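Local coordinates for protein fibrillarin-like rRNA/tRNA 2'-O-methyltransferase (PDB 4DF3) that probably transfers methyl groups from S-adenosyl-L-methionine to ribose 2'-hydroxyls of rRNA and tRNA, at sites chosen by a guide RNA, at residues G78-T91 against Y141-V155. The protein carries 2 engineered substitutions. Sequence-based numbering, arbitrary orientation.
Sequences GDRILYLGIASGTT and YRHLVEGVDGLYADV. With SAM (S-adenosylmethionine), chain C.
Strands 80-84 and 150-153 run parallel, their axes 4.7 Å apart at 13°, and are joined by backbone bonds from Leu82 N to Gly150 O, Tyr152 N to Leu82 O, Leu84 N to Tyr152 O and Asp154 N to Leu84 O. At the start of the pair Asp149 folds back on Arg80: its OD2 takes Arg80 N through the anti lone pair at 2.9 Å, almost straight, while Asp149 N is bonded to Arg80 O. Arg80, bent at chi2, brings NH1 to Glu146 OE2 at 2.5 Å in a very short salt bridge, and that oxygen is also hydrogen-bonded to Tyr106 OH. On one face of the sheet, Leu82 CB packs on Val148 CG2 and Leu84 CD1 on Leu151 CD2, with helix 160-171 against Leu82 and Leu84. On the other, Tyr83 and Tyr152 lie alongside each other, pointing the same way with planes at 52°, and Tyr152 CD2 sits 3.5 Å from Tyr83 CZ, over one face of that ring; Ile86 CB lies over the opposite face, toward its rim. With CG anti to the backbone N (chi1 -167°), Tyr83 reaches the ligand, and its OH accepts a very short bond from the SAM amino N at 2.5 Å. A phenylalanine here would probably cost the amino group its closest acceptor, leaving Gly85 O and, weakly, Asp154 OD1, which is also paired with Lys61, to hold it. Thr91 OG1 donates to SAM O at 2.6 Å. Methionine-end binding at the carboxyl ends of adjacent parallel strands, with the glycine-containing loop 85-89 leading into helix 90-99, is characteristic of the Rossmann-like SAM-dependent methyltransferase fold.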
ATOM      1  N   GLY A  78      -5.520  12.783  -3.784  1.00 15.13           N
ATOM      2  CA  GLY A  78      -6.963  12.641  -4.146  1.00 15.72           C
ATOM      3  C   GLY A  78      -7.523  11.302  -4.606  1.00 13.54           C
ATOM      4  O   GLY A  78      -8.727  11.190  -4.912  1.00 13.37           O
ATOM      5  N   ASP A  79      -6.656  10.302  -4.726  1.00 12.16           N
ATOM      6  CA  ASP A  79      -7.075   8.999  -5.174  1.00 11.15           C
ATOM      7  C   ASP A  79      -8.120   8.392  -4.198  1.00 11.32           C
ATOM      8  O   ASP A  79      -8.034   8.568  -2.994  1.00 12.14           O
ATOM      9  CB  ASP A  79      -5.899   8.013  -5.191  1.00 10.79           C
ATOM     10  CG  ASP A  79      -5.083   8.075  -6.459  1.00 12.90           C
ATOM     11  OD1 ASP A  79      -5.433   8.845  -7.354  1.00 13.06           O
ATOM     12  OD2 ASP A  79      -4.056   7.331  -6.537  1.00 10.04           O
ATOM     13  N   ARG A  80      -9.015   7.621  -4.783  1.00  9.54           N
ATOM     14  CA  ARG A  80      -9.867   6.712  -4.060  1.00 10.94           C
ATOM     15  C   ARG A  80      -9.252   5.322  -4.305  1.00 10.88           C
ATOM     16  O   ARG A  80      -8.992   4.950  -5.488  1.00 10.30           O
ATOM     17  CB  ARG A  80     -11.245   6.747  -4.719  1.00 13.50           C
ATOM     18  CG  ARG A  80     -11.887   8.146  -4.758  1.00 20.53           C
ATOM     19  CD  ARG A  80     -12.062   8.727  -3.423  1.00 31.60           C
ATOM     20  NE  ARG A  80     -12.329  10.177  -3.454  1.00 41.33           N
ATOM     21  CZ  ARG A  80     -13.534  10.745  -3.296  1.00 43.32           C
ATOM     22  NH1 ARG A  80     -14.635  10.001  -3.094  1.00 42.50           N
ATOM     23  NH2 ARG A  80     -13.638  12.075  -3.335  1.00 45.51           N
ATOM     24  N   ILE A  81      -9.022   4.569  -3.219  1.00  6.73           N
ATOM     25  CA  ILE A  81      -8.257   3.319  -3.260  1.00  7.46           C
ATOM     26  C   ILE A  81      -9.046   2.221  -2.566  1.00  6.16           C
ATOM     27  O   ILE A  81      -9.548   2.402  -1.429  1.00  9.03           O
ATOM     28  CB  ILE A  81      -6.896   3.493  -2.511  1.00  8.14           C
ATOM     29  CG1 ILE A  81      -5.984   4.483  -3.265  1.00 12.74           C
ATOM     30  CG2 ILE A  81      -6.143   2.168  -2.414  1.00 10.38           C
ATOM     31  CD1 ILE A  81      -4.804   4.910  -2.425  1.00 15.54           C
ATOM     32  N   LEU A  82      -9.162   1.073  -3.230  1.00  7.61           N
ATOM     33  CA  LEU A  82      -9.746  -0.061  -2.562  1.00  8.94           C
ATOM     34  C   LEU A  82      -8.558  -0.885  -2.032  1.00  9.45           C
ATOM     35  O   LEU A  82      -7.729  -1.379  -2.791  1.00  9.93           O
ATOM     36  CB  LEU A  82     -10.559  -0.918  -3.536  1.00  9.71           C
ATOM     37  CG  LEU A  82     -11.061  -2.287  -3.002  1.00  9.58           C
ATOM     38  CD1 LEU A  82     -11.897  -2.053  -1.732  1.00 13.83           C
ATOM     39  CD2 LEU A  82     -11.948  -2.949  -4.125  1.00  8.57           C
ATOM     40  N   TYR A  83      -8.534  -1.062  -0.723  1.00  9.82           N
ATOM     41  CA  TYR A  83      -7.408  -1.751  -0.064  1.00 10.65           C
ATOM     42  C   TYR A  83      -7.895  -3.068   0.555  1.00 10.91           C
ATOM     43  O   TYR A  83      -8.675  -3.037   1.536  1.00 12.30           O
ATOM     44  CB  TYR A  83      -6.843  -0.830   1.010  1.00  8.82           C
ATOM     45  CG  TYR A  83      -5.482  -1.247   1.571  1.00  7.81           C
ATOM     46  CD1 TYR A  83      -4.524  -0.299   1.819  1.00 13.25           C
ATOM     47  CD2 TYR A  83      -5.201  -2.579   1.912  1.00 10.55           C
ATOM     48  CE1 TYR A  83      -3.329  -0.656   2.431  1.00 11.05           C
ATOM     49  CE2 TYR A  83      -3.949  -2.974   2.479  1.00 12.44           C
ATOM     50  CZ  TYR A  83      -3.052  -1.985   2.753  1.00 13.03           C
ATOM     51  OH  TYR A  83      -1.847  -2.300   3.336  1.00 11.93           O
ATOM     52  N   LEU A  84      -7.458  -4.178  -0.048  1.00  9.56           N
ATOM     53  CA  LEU A  84      -7.889  -5.509   0.375  1.00  9.82           C
ATOM     54  C   LEU A  84      -6.873  -6.000   1.386  1.00  9.66           C
ATOM     55  O   LEU A  84      -5.683  -6.177   1.040  1.00 10.54           O
ATOM     56  CB  LEU A  84      -8.056  -6.486  -0.791  1.00  9.07           C
ATOM     57  CG  LEU A  84      -9.065  -6.071  -1.899  1.00 14.06           C
ATOM     58  CD1 LEU A  84      -9.161  -7.159  -2.952  1.00 11.88           C
ATOM     59  CD2 LEU A  84     -10.419  -5.656  -1.368  1.00 11.05           C
ATOM     60  N   GLY A  85      -7.315  -6.172   2.637  1.00 10.85           N
ATOM     61  CA  GLY A  85      -6.390  -6.699   3.657  1.00 11.27           C
ATOM     62  C   GLY A  85      -5.681  -5.592   4.425  1.00 10.70           C
ATOM     63  O   GLY A  85      -4.456  -5.690   4.665  1.00 13.03           O
ATOM     64  N   ILE A  86      -6.424  -4.578   4.849  1.00 13.31           N
ATOM     65  CA  ILE A  86      -5.853  -3.334   5.354  1.00 12.61           C
ATOM     66  C   ILE A  86      -5.178  -3.610   6.732  1.00 15.50           C
ATOM     67  O   ILE A  86      -4.305  -2.840   7.134  1.00 14.31           O
ATOM     68  CB  ILE A  86      -6.885  -2.128   5.352  1.00 13.28           C
ATOM     69  CG1 ILE A  86      -6.252  -0.866   5.980  1.00 12.19           C
ATOM     70  CG2 ILE A  86      -8.143  -2.429   6.201  1.00 13.23           C
ATOM     71  CD1 ILE A  86      -7.168   0.359   6.016  1.00 13.53           C
ATOM     72  N   ALA A  87      -5.638  -4.671   7.425  1.00 17.09           N
ATOM     73  CA  ALA A  87      -5.091  -4.999   8.760  1.00 17.88           C
ATOM     74  C   ALA A  87      -5.240  -3.797   9.736  1.00 18.36           C
ATOM     75  O   ALA A  87      -6.289  -3.158   9.790  1.00 15.90           O
ATOM     76  CB  ALA A  87      -3.592  -5.431   8.587  1.00 17.21           C
ATOM     77  N   SER A  88      -4.211  -3.459  10.513  1.00 20.04           N
ATOM     78  CA  SER A  88      -4.331  -2.326  11.438  1.00 21.06           C
ATOM     79  C   SER A  88      -3.897  -0.960  10.866  1.00 21.16           C
ATOM     80  O   SER A  88      -3.707   0.000  11.612  1.00 19.65           O
ATOM     81  CB  SER A  88      -3.543  -2.611  12.720  1.00 22.78           C
ATOM     82  OG  SER A  88      -2.253  -3.121  12.382  1.00 29.21           O
ATOM     83  N   GLY A  89      -3.702  -0.871   9.551  1.00 19.03           N
ATOM     84  CA  GLY A  89      -3.549   0.421   8.936  1.00 16.49           C
ATOM     85  C   GLY A  89      -2.125   0.915   8.718  1.00 15.87           C
ATOM     86  O   GLY A  89      -1.939   2.050   8.301  1.00 15.90           O
ATOM     87  N   THR A  90      -1.127   0.077   8.991  1.00 15.71           N
ATOM     88  CA  THR A  90       0.278   0.478   8.752  1.00 16.15           C
ATOM     89  C   THR A  90       0.560   1.118   7.375  1.00 14.50           C
ATOM     90  O   THR A  90       0.967   2.299   7.285  1.00 12.81           O
ATOM     91  CB  THR A  90       1.193  -0.712   8.980  1.00 17.45           C
ATOM     92  OG1 THR A  90       1.191  -1.023  10.391  1.00 19.74           O
ATOM     93  CG2 THR A  90       2.608  -0.325   8.592  1.00 20.67           C
ATOM     94  N   THR A  91       0.336   0.366   6.293  1.00 11.33           N
ATOM     95  CA  THR A  91       0.610   0.884   4.956  1.00 11.65           C
ATOM     96  C   THR A  91      -0.507   1.875   4.590  1.00 12.03           C
ATOM     97  O   THR A  91      -0.254   2.901   3.916  1.00 10.95           O
ATOM     98  CB  THR A  91       0.701  -0.273   3.940  1.00 12.97           C
ATOM     99  OG1 THR A  91       1.803  -1.150   4.326  1.00 10.98           O
ATOM    100  CG2 THR A  91       0.871   0.286   2.537  1.00 11.49           C
ATOM    101  N   TYR A 141     -20.230  -5.825  -0.247  1.00 16.03           N
ATOM    102  CA  TYR A 141     -19.868  -4.440   0.078  1.00 16.67           C
ATOM    103  C   TYR A 141     -19.905  -3.478  -1.118  1.00 16.81           C
ATOM    104  O   TYR A 141     -19.474  -2.321  -1.016  1.00 17.00           O
ATOM    105  CB  TYR A 141     -18.565  -4.356   0.920  1.00 16.20           C
ATOM    106  CG  TYR A 141     -17.377  -5.026   0.316  1.00 12.70           C
ATOM    107  CD1 TYR A 141     -16.630  -4.384  -0.704  1.00 10.42           C
ATOM    108  CD2 TYR A 141     -16.867  -6.218   0.862  1.00 14.52           C
ATOM    109  CE1 TYR A 141     -15.565  -5.000  -1.259  1.00  8.01           C
ATOM    110  CE2 TYR A 141     -15.758  -6.835   0.320  1.00 11.42           C
ATOM    111  CZ  TYR A 141     -15.090  -6.198  -0.685  1.00 12.69           C
ATOM    112  OH  TYR A 141     -13.999  -6.852  -1.161  1.00 14.34           O
ATOM    113  N   ARG A 142     -20.504  -3.928  -2.222  1.00 18.47           N
ATOM    114  CA  ARG A 142     -20.705  -3.097  -3.408  1.00 20.34           C
ATOM    115  C   ARG A 142     -21.406  -1.771  -3.083  1.00 19.37           C
ATOM    116  O   ARG A 142     -21.150  -0.727  -3.720  1.00 20.45           O
ATOM    117  CB  ARG A 142     -21.508  -3.860  -4.464  1.00 21.67           C
ATOM    118  CG  ARG A 142     -21.443  -3.247  -5.850  1.00 28.72           C
ATOM    119  CD  ARG A 142     -22.359  -4.021  -6.802  1.00 32.15           C
ATOM    120  NE  ARG A 142     -23.557  -4.385  -6.040  1.00 37.25           N
ATOM    121  CZ  ARG A 142     -24.452  -5.287  -6.417  1.00 39.56           C
ATOM    122  NH1 ARG A 142     -24.283  -5.947  -7.571  1.00 39.54           N
ATOM    123  NH2 ARG A 142     -25.483  -5.548  -5.611  1.00 39.19           N
ATOM    124  N   HIS A 143     -22.238  -1.759  -2.052  1.00 17.06           N
ATOM    125  CA  HIS A 143     -22.981  -0.550  -1.747  1.00 17.26           C
ATOM    126  C   HIS A 143     -22.144   0.465  -0.948  1.00 18.34           C
ATOM    127  O   HIS A 143     -22.552   1.603  -0.711  1.00 17.80           O
ATOM    128  CB  HIS A 143     -24.239  -0.911  -0.930  1.00 18.41           C
ATOM    129  CG  HIS A 143     -23.958  -1.515   0.401  1.00 15.77           C
ATOM    130  ND1 HIS A 143     -23.353  -2.742   0.559  1.00 19.91           N
ATOM    131  CD2 HIS A 143     -24.275  -1.086   1.652  1.00 16.98           C
ATOM    132  CE1 HIS A 143     -23.292  -3.045   1.846  1.00 22.98           C
ATOM    133  NE2 HIS A 143     -23.857  -2.064   2.536  1.00 19.74           N
ATOM    134  N   LEU A 144     -20.977   0.036  -0.521  1.00 17.21           N
ATOM    135  CA  LEU A 144     -20.142   0.872   0.355  1.00 18.90           C
ATOM    136  C   LEU A 144     -18.891   1.421  -0.372  1.00 19.66           C
ATOM    137  O   LEU A 144     -18.154   2.268   0.158  1.00 21.81           O
ATOM    138  CB  LEU A 144     -19.753   0.079   1.606  1.00 18.73           C
ATOM    139  CG  LEU A 144     -20.889  -0.415   2.517  1.00 20.21           C
ATOM    140  CD1 LEU A 144     -20.279  -1.354   3.512  1.00 18.12           C
ATOM    141  CD2 LEU A 144     -21.554   0.767   3.233  1.00 19.61           C
ATOM    142  N   VAL A 145     -18.668   0.945  -1.583  1.00 17.98           N
ATOM    143  CA  VAL A 145     -17.428   1.250  -2.308  1.00 19.09           C
ATOM    144  C   VAL A 145     -17.747   1.771  -3.672  1.00 19.46           C
ATOM    145  O   VAL A 145     -18.332   1.056  -4.499  1.00 19.75           O
ATOM    146  CB  VAL A 145     -16.487   0.032  -2.469  1.00 17.35           C
ATOM    147  CG1 VAL A 145     -15.210   0.427  -3.278  1.00 19.52           C
ATOM    148  CG2 VAL A 145     -16.060  -0.494  -1.113  1.00 19.24           C
ATOM    149  N   GLU A 146     -17.352   3.018  -3.919  1.00 21.75           N
ATOM    150  CA  GLU A 146     -17.481   3.648  -5.226  1.00 21.95           C
ATOM    151  C   GLU A 146     -16.369   3.182  -6.170  1.00 21.67           C
ATOM    152  O   GLU A 146     -15.525   2.352  -5.782  1.00 23.51           O
ATOM    153  CB  GLU A 146     -17.371   5.200  -5.054  1.00 24.52           C
ATOM    154  CG  GLU A 146     -15.956   5.740  -4.605  1.00 28.91           C
ATOM    155  CD  GLU A 146     -15.978   7.239  -4.335  1.00 39.54           C
ATOM    156  OE1 GLU A 146     -16.672   7.997  -5.070  1.00 45.84           O
ATOM    157  OE2 GLU A 146     -15.345   7.667  -3.359  1.00 42.90           O
ATOM    158  N   GLY A 147     -16.375   3.688  -7.403  1.00 19.19           N
ATOM    159  CA  GLY A 147     -15.277   3.531  -8.354  1.00 16.78           C
ATOM    160  C   GLY A 147     -13.952   3.944  -7.708  1.00 16.73           C
ATOM    161  O   GLY A 147     -13.832   5.014  -7.058  1.00 18.70           O
ATOM    162  N   VAL A 148     -12.924   3.136  -7.911  1.00 12.37           N
ATOM    163  CA  VAL A 148     -11.641   3.498  -7.340  1.00 10.99           C
ATOM    164  C   VAL A 148     -10.568   3.718  -8.386  1.00  9.72           C
ATOM    165  O   VAL A 148     -10.591   3.086  -9.430  1.00 11.76           O
ATOM    166  CB  VAL A 148     -11.178   2.418  -6.344  1.00  9.63           C
ATOM    167  CG1 VAL A 148     -12.151   2.452  -5.098  1.00 12.36           C
ATOM    168  CG2 VAL A 148     -11.145   1.030  -6.985  1.00  9.84           C
ATOM    169  N   ASP A 149      -9.624   4.575  -8.050  1.00  8.60           N
ATOM    170  CA  ASP A 149      -8.486   4.848  -8.918  1.00 10.43           C
ATOM    171  C   ASP A 149      -7.458   3.738  -8.869  1.00 10.28           C
ATOM    172  O   ASP A 149      -6.682   3.553  -9.837  1.00  9.91           O
ATOM    173  CB  ASP A 149      -7.848   6.124  -8.503  1.00 12.70           C
ATOM    174  CG  ASP A 149      -8.803   7.305  -8.684  1.00 13.23           C
ATOM    175  OD1 ASP A 149      -9.052   7.630  -9.832  1.00 15.45           O
ATOM    176  OD2 ASP A 149      -9.316   7.829  -7.701  1.00 11.71           O
ATOM    177  N   GLY A 150      -7.423   3.015  -7.744  1.00  7.67           N
ATOM    178  CA  GLY A 150      -6.406   1.962  -7.560  1.00  6.68           C
ATOM    179  C   GLY A 150      -6.938   0.874  -6.608  1.00  8.26           C
ATOM    180  O   GLY A 150      -7.887   1.108  -5.810  1.00  8.57           O
ATOM    181  N   LEU A 151      -6.323  -0.269  -6.708  1.00  6.55           N
ATOM    182  CA  LEU A 151      -6.685  -1.457  -5.895  1.00  7.70           C
ATOM    183  C   LEU A 151      -5.358  -1.984  -5.375  1.00  8.29           C
ATOM    184  O   LEU A 151      -4.457  -2.260  -6.112  1.00  8.30           O
ATOM    185  CB  LEU A 151      -7.411  -2.487  -6.754  1.00  7.98           C
ATOM    186  CG  LEU A 151      -7.960  -3.707  -6.012  1.00 10.65           C
ATOM    187  CD1 LEU A 151      -8.808  -4.484  -7.032  1.00 17.45           C
ATOM    188  CD2 LEU A 151      -6.911  -4.609  -5.397  1.00 19.44           C
ATOM    189  N   TYR A 152      -5.248  -2.069  -4.036  1.00  8.77           N
ATOM    190  CA  TYR A 152      -4.064  -2.551  -3.417  1.00  8.68           C
ATOM    191  C   TYR A 152      -4.474  -3.809  -2.625  1.00  9.73           C
ATOM    192  O   TYR A 152      -5.453  -3.775  -1.855  1.00 12.44           O
ATOM    193  CB  TYR A 152      -3.575  -1.481  -2.420  1.00  8.41           C
ATOM    194  CG  TYR A 152      -2.245  -1.882  -1.761  1.00 10.24           C
ATOM    195  CD1 TYR A 152      -1.021  -1.502  -2.319  1.00  9.76           C
ATOM    196  CD2 TYR A 152      -2.240  -2.648  -0.555  1.00 11.19           C
ATOM    197  CE1 TYR A 152       0.194  -1.883  -1.680  1.00  9.08           C
ATOM    198  CE2 TYR A 152      -1.002  -3.038   0.091  1.00 12.24           C
ATOM    199  CZ  TYR A 152       0.194  -2.641  -0.535  1.00  9.46           C
ATOM    200  OH  TYR A 152       1.381  -2.953   0.079  1.00 12.29           O
ATOM    201  N   ALA A 153      -3.725  -4.897  -2.804  1.00  9.68           N
ATOM    202  CA  ALA A 153      -4.164  -6.199  -2.241  1.00 10.29           C
ATOM    203  C   ALA A 153      -3.021  -6.818  -1.494  1.00 11.54           C
ATOM    204  O   ALA A 153      -1.958  -7.032  -2.066  1.00 11.94           O
ATOM    205  CB  ALA A 153      -4.686  -7.145  -3.336  1.00 11.01           C
ATOM    206  N   ASP A 154      -3.257  -7.131  -0.225  1.00 12.37           N
ATOM    207  CA  ASP A 154      -2.298  -7.868   0.581  1.00 13.37           C
ATOM    208  C   ASP A 154      -3.065  -8.718   1.587  1.00 15.09           C
ATOM    209  O   ASP A 154      -3.040  -8.418   2.765  1.00 16.15           O
ATOM    210  CB  ASP A 154      -1.359  -6.892   1.308  1.00 11.60           C
ATOM    211  CG  ASP A 154      -0.200  -7.613   2.052  1.00 12.52           C
ATOM    212  OD1 ASP A 154       0.496  -6.934   2.844  1.00 16.27           O
ATOM    213  OD2 ASP A 154      -0.029  -8.858   1.897  1.00 16.53           O
ATOM    214  N   VAL A 155      -3.813  -9.712   1.120  1.00 15.32           N
ATOM    215  CA  VAL A 155      -4.631 -10.515   2.106  1.00 18.05           C
ATOM    216  C   VAL A 155      -3.926 -11.787   2.647  1.00 20.43           C
ATOM    217  O   VAL A 155      -4.451 -12.464   3.585  1.00 20.68           O
ATOM    218  CB  VAL A 155      -6.014 -10.871   1.604  1.00 17.56           C
ATOM    219  CG1 VAL A 155      -6.865  -9.551   1.429  1.00 16.44           C
ATOM    220  CG2 VAL A 155      -5.945 -11.741   0.298  1.00 20.30           C
TER
HETATM  221  N   SAM C 301      -1.588  -4.634   4.181  1.00 16.17           N
HETATM  222  CA  SAM C 301      -1.180  -4.617   5.615  1.00 17.62           C
HETATM  223  C   SAM C 301      -0.025  -3.619   5.738  1.00 19.62           C
HETATM  224  O   SAM C 301       0.776  -3.447   4.796  1.00 19.51           O
HETATM  225  OXT SAM C 301       0.110  -2.978   6.776  1.00 20.72           O
HETATM  226  CB  SAM C 301      -0.699  -6.019   6.125  1.00 18.32           C
HETATM  227  CG  SAM C 301      -1.802  -6.995   5.752  1.00 19.69           C
HETATM  228  SD  SAM C 301      -1.820  -8.566   6.660  1.00 20.99           S
HETATM  229  CE  SAM C 301      -0.477  -9.253   5.657  1.00 14.88           C
HETATM  230  C5' SAM C 301      -3.239  -9.416   5.875  1.00 18.92           C
HETATM  231  C4' SAM C 301      -4.593  -9.045   6.487  1.00 20.71           C
HETATM  232  O4' SAM C 301      -5.694  -9.422   5.663  1.00 17.66           O
HETATM  233  C3' SAM C 301      -4.920  -9.651   7.845  1.00 17.22           C
HETATM  234  O3' SAM C 301      -5.158  -8.532   8.705  1.00 15.55           O
HETATM  235  C2' SAM C 301      -6.103 -10.608   7.632  1.00 16.98           C
HETATM  236  O2' SAM C 301      -6.999 -10.608   8.721  1.00 18.39           O
HETATM  237  C1' SAM C 301      -6.776 -10.017   6.400  1.00 16.99           C
HETATM  238  N9  SAM C 301      -7.408 -11.002   5.500  1.00 18.41           N
HETATM  239  C8  SAM C 301      -7.012 -12.296   5.143  1.00 19.72           C
HETATM  240  N7  SAM C 301      -7.953 -12.810   4.260  1.00 21.36           N
HETATM  241  C5  SAM C 301      -8.911 -11.893   4.067  1.00 17.49           C
HETATM  242  C6  SAM C 301     -10.047 -11.888   3.274  1.00 21.48           C
HETATM  243  N6  SAM C 301     -10.459 -12.954   2.485  1.00 18.03           N
HETATM  244  N1  SAM C 301     -10.738 -10.686   3.352  1.00 18.35           N
HETATM  245  C2  SAM C 301     -10.462  -9.552   4.095  1.00 21.58           C
HETATM  246  N3  SAM C 301      -9.317  -9.585   4.871  1.00 17.70           N
HETATM  247  C4  SAM C 301      -8.605 -10.744   4.855  1.00 18.73           C
HETATM  248  O   HOH W   1      -9.627  10.261  -7.810  1.00 28.23           O